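Local coordinates for protein Poly(A) RNA polymerase GLD2 (Rattus norvegicus, PDB 6LBK) that probably builds poly(A) tails from ATP on the 3' ends of selected cytoplasmic mRNAs and adds a single nucleotide to specific microRNAs, as a non-canonical poly(A) polymerase, at residues Q154-R157 with V163-R166. The protein carries 1 engineered substitution. Residues are numbered along the deposited sequence; the frame is centred on the assembly and turned at random.
Sequences QLIR and VKFR
I156 lays its CD1 methyl against the aliphatic chain of K164, with CD1 3.4 Å from K164 CD. The two side chains cross at a slant. CG1 of I156 sits beside its own backbone N (chi1 -62°), and from there CD1 meets the lysine chain from CG to CE. K164 is bent at chi2 (-146°), and the methyl packs along its methylenes. On the other face of the sheet L155 and V163 form a non-hydrogen-bonded antiparallel pair. They touch by single methyls, L155 CD2 to V163 CG2 at 3.9 Å. Q154 and K164 are the adjacent hydrogen-bonded pair. K164 N donates to Q154 O at 2.8 Å, and Q154 N donates to K164 O at 2.9 Å. Q154 O also receives a CA-H contact from V163.

This is a beta hairpin at the edge of the central palm sheet, where 150-156 is one of the two outermost strands. The K164 side chain lies about 6 Å from that of D109, a probable catalytic magnesium ligand, so this face probably borders the active site. L155 and V163 pack on L135 and H139 of helix 128-144. Strand 172-178 flanks 162-167 on its other side, where K164 touches E173.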
loop_
_atom_site.group_PDB
_atom_site.type_symbol
_atom_site.label_atom_id
_atom_site.label_comp_id
_atom_site.label_asym_id
_atom_site.label_seq_id
_atom_site.Cartn_x
_atom_site.Cartn_y
_atom_site.Cartn_z
ATOM N N GLN A 154 6.347 -15.983 -14.004
ATOM C CA GLN A 154 5.234 -16.878 -13.745
ATOM C C GLN A 154 3.942 -16.087 -13.756
ATOM O O GLN A 154 3.885 -14.993 -13.204
ATOM C CB GLN A 154 5.404 -17.601 -12.399
ATOM C CG GLN A 154 4.173 -18.322 -11.903
ATOM C CD GLN A 154 4.459 -19.143 -10.653
ATOM O OE1 GLN A 154 5.463 -18.915 -9.970
ATOM N NE2 GLN A 154 3.556 -20.069 -10.321
ATOM N N LEU A 155 2.899 -16.651 -14.354
ATOM C CA LEU A 155 1.571 -16.061 -14.255
ATOM C C LEU A 155 0.955 -16.471 -12.922
ATOM O O LEU A 155 0.618 -17.643 -12.714
ATOM C CB LEU A 155 0.681 -16.510 -15.406
ATOM C CG LEU A 155 0.863 -15.937 -16.796
ATOM C CD1 LEU A 155 0.337 -16.950 -17.798
ATOM C CD2 LEU A 155 0.096 -14.649 -16.892
ATOM N N ILE A 156 0.767 -15.508 -12.041
ATOM C CA ILE A 156 0.053 -15.740 -10.796
ATOM C C ILE A 156 -1.410 -15.377 -10.999
ATOM O O ILE A 156 -1.741 -14.298 -11.517
ATOM C CB ILE A 156 0.685 -14.965 -9.631
ATOM C CG1 ILE A 156 2.118 -15.452 -9.404
ATOM C CG2 ILE A 156 -0.137 -15.130 -8.354
ATOM C CD1 ILE A 156 2.632 -15.199 -7.987
ATOM N N ARG A 157 -2.281 -16.279 -10.563
ATOM C CA ARG A 157 -3.707 -16.216 -10.815
ATOM C C ARG A 157 -4.390 -15.595 -9.609
ATOM O O ARG A 157 -4.338 -16.143 -8.502
ATOM C CB ARG A 157 -4.224 -17.628 -11.074
ATOM C CG ARG A 157 -3.583 -18.238 -12.303
ATOM C CD ARG A 157 -3.810 -19.730 -12.380
ATOM N NE ARG A 157 -3.168 -20.304 -13.559
ATOM C CZ ARG A 157 -2.931 -21.602 -13.723
ATOM N NH1 ARG A 157 -3.277 -22.468 -12.778
ATOM N NH2 ARG A 157 -2.344 -22.032 -14.832
ATOM N N VAL A 163 2.023 -11.157 -13.820
ATOM C CA VAL A 163 3.267 -11.834 -14.158
ATOM C C VAL A 163 4.255 -11.445 -13.074
ATOM O O VAL A 163 4.550 -10.257 -12.886
ATOM C CB VAL A 163 3.800 -11.446 -15.548
ATOM C CG1 VAL A 163 5.259 -11.845 -15.663
ATOM C CG2 VAL A 163 3.022 -12.129 -16.655
ATOM N N LYS A 164 4.751 -12.433 -12.346
ATOM C CA LYS A 164 5.752 -12.214 -11.320
ATOM C C LYS A 164 7.105 -12.583 -11.894
ATOM O O LYS A 164 7.248 -13.605 -12.575
ATOM C CB LYS A 164 5.477 -13.055 -10.075
ATOM C CG LYS A 164 4.627 -12.377 -9.043
ATOM C CD LYS A 164 5.077 -12.804 -7.671
ATOM C CE LYS A 164 4.276 -12.103 -6.609
ATOM N NZ LYS A 164 4.465 -12.756 -5.285
ATOM N N PHE A 165 8.101 -11.755 -11.611
ATOM C CA PHE A 165 9.403 -12.066 -12.166
ATOM C C PHE A 165 10.465 -11.423 -11.301
ATOM O O PHE A 165 10.190 -10.500 -10.545
ATOM C CB PHE A 165 9.525 -11.595 -13.641
ATOM C CG PHE A 165 9.430 -10.098 -13.859
ATOM C CD1 PHE A 165 10.574 -9.306 -13.892
ATOM C CD2 PHE A 165 8.210 -9.497 -14.119
ATOM C CE1 PHE A 165 10.480 -7.921 -14.131
ATOM C CE2 PHE A 165 8.121 -8.124 -14.358
ATOM C CZ PHE A 165 9.250 -7.340 -14.361
ATOM N N ARG A 166 11.700 -11.881 -11.475
ATOM C CA ARG A 166 12.837 -11.325 -10.758
ATOM C C ARG A 166 13.794 -10.745 -11.786
ATOM O O ARG A 166 14.237 -11.453 -12.689
ATOM C CB ARG A 166 13.518 -12.401 -9.909
ATOM C CG ARG A 166 14.419 -11.890 -8.796
ATOM C CD ARG A 166 15.075 -13.071 -8.083
ATOM N NE ARG A 166 16.495 -13.197 -8.399
ATOM C CZ ARG A 166 17.472 -12.762 -7.609
ATOM N NH1 ARG A 166 17.189 -12.189 -6.443
ATOM N NH2 ARG A 166 18.735 -12.908 -7.979
#